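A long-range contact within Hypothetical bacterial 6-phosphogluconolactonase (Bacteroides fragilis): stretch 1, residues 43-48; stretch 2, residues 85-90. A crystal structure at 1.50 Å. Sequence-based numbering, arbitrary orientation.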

ATOM      1  N   PRO A  43       2.773  22.048  -6.058  1.00 30.66           N
ATOM      2  CA  PRO A  43       2.125  21.232  -7.093  1.00 29.74           C
ATOM      3  C   PRO A  43       2.978  21.203  -8.358  1.00 31.92           C
ATOM      4  O   PRO A  43       3.598  22.211  -8.717  1.00 32.12           O
ATOM      5  CB  PRO A  43       0.787  21.952  -7.314  1.00 32.25           C
ATOM      6  CG  PRO A  43       0.575  22.748  -6.037  1.00 37.70           C
ATOM      7  CD  PRO A  43       1.962  23.241  -5.750  1.00 34.01           C
ATOM      8  N   LEU A  44       3.050  20.042  -9.027  1.00 26.58           N
ATOM      9  CA  LEU A  44       3.843  19.949 -10.244  1.00 26.64           C
ATOM     10  C   LEU A  44       2.945  19.695 -11.431  1.00 28.81           C
ATOM     11  O   LEU A  44       2.909  20.477 -12.368  1.00 31.38           O
ATOM     12  CB  LEU A  44       4.931  18.844 -10.141  1.00 26.10           C
ATOM     13  CG  LEU A  44       6.003  19.006  -9.048  1.00 29.83           C
ATOM     14  CD1 LEU A  44       6.876  17.759  -8.963  1.00 27.92           C
ATOM     15  CD2 LEU A  44       6.894  20.224  -9.308  1.00 33.54           C
ATOM     16  N   SER A  45       2.217  18.583 -11.416  1.00 25.47           N
ATOM     17  CA  SER A  45       1.404  18.234 -12.569  1.00 24.93           C
ATOM     18  C   SER A  45       0.259  17.354 -12.131  1.00 26.19           C
ATOM     19  O   SER A  45       0.063  17.129 -10.944  1.00 25.71           O
ATOM     20  CB  SER A  45       2.264  17.508 -13.616  1.00 26.71           C
ATOM     21  OG  SER A  45       1.602  17.361 -14.859  1.00 30.90           O
ATOM     22  N   ASP A  46      -0.501  16.875 -13.088  1.00 25.97           N
ATOM     23  CA  ASP A  46      -1.583  15.945 -12.832  1.00 26.03           C
ATOM     24  C   ASP A  46      -1.831  15.125 -14.064  1.00 30.76           C
ATOM     25  O   ASP A  46      -1.369  15.484 -15.145  1.00 32.69           O
ATOM     26  CB  ASP A  46      -2.867  16.660 -12.365  1.00 27.93           C
ATOM     27  CG  ASP A  46      -3.408  17.667 -13.349  1.00 40.46           C
ATOM     28  OD1 ASP A  46      -3.837  17.249 -14.446  1.00 42.49           O
ATOM     29  OD2 ASP A  46      -3.434  18.874 -13.008  1.00 42.22           O
ATOM     30  N   ALA A  47      -2.513  14.003 -13.900  1.00 25.63           N
ATOM     31  CA  ALA A  47      -2.844  13.116 -15.006  1.00 24.47           C
ATOM     32  C   ALA A  47      -4.294  12.704 -14.890  1.00 26.79           C
ATOM     33  O   ALA A  47      -4.736  12.304 -13.806  1.00 24.83           O
ATOM     34  CB  ALA A  47      -1.934  11.887 -15.007  1.00 24.51           C
ATOM     35  N   GLU A  48      -5.041  12.836 -15.990  1.00 24.77           N
ATOM     36  CA  GLU A  48      -6.432  12.408 -16.059  1.00 26.24           C
ATOM     37  C   GLU A  48      -6.440  10.892 -16.169  1.00 28.48           C
ATOM     38  O   GLU A  48      -5.975  10.323 -17.165  1.00 29.56           O
ATOM     39  CB  GLU A  48      -7.174  13.070 -17.222  1.00 29.98           C
ATOM     40  CG  GLU A  48      -7.503  14.515 -16.912  1.00 41.05           C
ATOM     41  CD  GLU A  48      -8.753  15.098 -17.539  1.00 57.90           C
ATOM     42  OE1 GLU A  48      -9.618  14.326 -18.014  1.00 63.71           O
ATOM     43  OE2 GLU A  48      -8.880  16.342 -17.523  1.00 43.18           O
TER
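Stretch 2, residues 85-90: EKGTLH

Stretch 2 runs alongside stretch 1 in nearly the same direction, the two end-to-end vectors lying 12° apart, yet no direct hydrogen bond joins them. Stretch 1 is strand throughout. Stretch 2 enters as a loop and is extended by Leu89 and His90. The CA atoms of Leu44 and Gly87 are 5.5 Å apart and those of Ala47 and Leu89 6.2 Å, so three residues are spanned on one side and two on the other: the register slips by one along the pair.

The loop end sets the approach. Lys86 has phi/psi of -87/-20, and Gly87 follows at 72/22, a positive phi that glycine tolerates best. Gly87 also has a steric reason to be bare. Leu44, chi1 m and chi2 t, lays CD1 4.0 Å from Gly87 CA, and an ideal CB there would point toward stretch 1 and come within 2.8 Å of that methyl, a clash. Leu44 thus occupies the space that a side chain at Gly87 would need. Its CB also packs 3.7 Å from Lys86 O, so the backbone of Lys86 makes the contact while its side chain, m, t, t and p from chi1 to chi4, leads away from stretch 1.

Ser45 also directs its CB toward stretch 2, 3.4 Å from Gly87 O. With chi1 near 180° (t), its OG lies 4.0 Å from Thr88 CG2, a van der Waals approach, and is free to bind water. The CB of Thr88 points sideways, and with chi1 p its CG2 is the atom nearest Ser45 OG. The CA-to-CB bond of Asp46 points away from stretch 2, and chi1 is p; its carbonyl remains available to the gap between the stretches.

Two waters make the polar links that the backbones do not make directly. The first lies 2.7 Å from Ser45 OG, donates to Asp46 O at 2.8 Å and accepts from Leu89 N at 2.9 Å. The second donates to Asp46 O at 3.1 Å and to Leu89 O at 2.7 Å. Both backbone polar groups of Leu89 are therefore tied to Asp46 O, each through one water.

Ala47 and Leu89 add an apolar contact. Both point toward the opposite stretch, and Leu89, chi1 m and chi2 t (155°), brings CD1 to 3.9 Å from Ala47 CB. A small residue meets a long one here, and the leucine's reach spans the separation. The rule to draw is economical: glycine against a leucine, alanine facing a leucine, and water bridging the backbones.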

ATOM      1  N   GLU A  85      11.545  14.884 -12.249  1.00 35.06           N
ATOM      2  CA  GLU A  85      11.887  16.309 -12.134  1.00 36.43           C
ATOM      3  C   GLU A  85      10.707  17.217 -12.502  1.00 39.09           C
ATOM      4  O   GLU A  85      10.489  18.224 -11.832  1.00 40.02           O
ATOM      5  CB  GLU A  85      13.089  16.633 -13.036  1.00 39.55           C
ATOM      6  CG  GLU A  85      14.390  15.994 -12.577  1.00 52.66           C
ATOM      7  N   LYS A  86       9.984  16.901 -13.581  1.00 33.24           N
ATOM      8  CA  LYS A  86       8.828  17.680 -14.038  1.00 32.33           C
ATOM      9  C   LYS A  86       7.538  17.236 -13.353  1.00 35.00           C
ATOM     10  O   LYS A  86       6.556  17.983 -13.349  1.00 34.83           O
ATOM     11  CB  LYS A  86       8.668  17.580 -15.558  1.00 34.44           C
ATOM     12  CG  LYS A  86       9.807  18.229 -16.323  1.00 42.01           C
ATOM     13  CD  LYS A  86       9.798  17.841 -17.775  1.00 49.01           C
ATOM     14  CE  LYS A  86      11.045  18.322 -18.489  1.00 59.26           C
ATOM     15  NZ  LYS A  86      12.261  17.561 -18.077  1.00 64.47           N
ATOM     16  N   GLY A  87       7.548  16.016 -12.813  1.00 28.73           N
ATOM     17  CA  GLY A  87       6.392  15.419 -12.156  1.00 26.41           C
ATOM     18  C   GLY A  87       5.326  15.029 -13.159  1.00 27.09           C
ATOM     19  O   GLY A  87       4.167  14.861 -12.786  1.00 26.24           O
ATOM     20  N   THR A  88       5.704  14.846 -14.428  1.00 24.72           N
ATOM     21  CA  THR A  88       4.746  14.567 -15.485  1.00 24.60           C
ATOM     22  C   THR A  88       4.578  13.091 -15.692  1.00 26.75           C
ATOM     23  O   THR A  88       5.542  12.331 -15.574  1.00 26.63           O
ATOM     24  CB  THR A  88       5.153  15.246 -16.808  1.00 33.43           C
ATOM     25  OG1 THR A  88       6.481  14.847 -17.126  1.00 33.54           O
ATOM     26  CG2 THR A  88       5.040  16.766 -16.742  1.00 34.66           C
ATOM     27  N   LEU A  89       3.342  12.689 -16.002  1.00 22.73           N
ATOM     28  CA  LEU A  89       2.964  11.309 -16.296  1.00 21.58           C
ATOM     29  C   LEU A  89       2.477  11.231 -17.727  1.00 25.56           C
ATOM     30  O   LEU A  89       1.633  12.039 -18.121  1.00 26.85           O
ATOM     31  CB  LEU A  89       1.867  10.838 -15.353  1.00 21.40           C
ATOM     32  CG  LEU A  89       2.325  10.612 -13.931  1.00 24.53           C
ATOM     33  CD1 LEU A  89       1.168  10.743 -12.955  1.00 26.90           C
ATOM     34  CD2 LEU A  89       3.001   9.272 -13.796  1.00 23.64           C
ATOM     35  N   HIS A  90       3.006  10.299 -18.507  1.00 21.10           N
ATOM     36  CA  HIS A  90       2.564  10.151 -19.893  1.00 21.19           C
ATOM     37  C   HIS A  90       2.086   8.761 -20.072  1.00 24.76           C
ATOM     38  O   HIS A  90       2.896   7.836 -20.052  1.00 23.67           O
ATOM     39  CB  HIS A  90       3.677  10.488 -20.917  1.00 23.44           C
ATOM     40  CG  HIS A  90       3.972  11.959 -21.026  1.00 28.64           C
ATOM     41  ND1 HIS A  90       4.802  12.583 -20.136  1.00 30.52           N
ATOM     42  CD2 HIS A  90       3.536  12.865 -21.934  1.00 32.13           C
ATOM     43  CE1 HIS A  90       4.853  13.849 -20.509  1.00 31.34           C
ATOM     44  NE2 HIS A  90       4.111  14.067 -21.597  1.00 32.94           N
TER
HETATM   45  O   HOH W   1       1.316  14.804 -15.811  1.00 38.73           O
HETATM   46  O   HOH W   2      -0.154  13.911 -17.483  1.00 41.65           O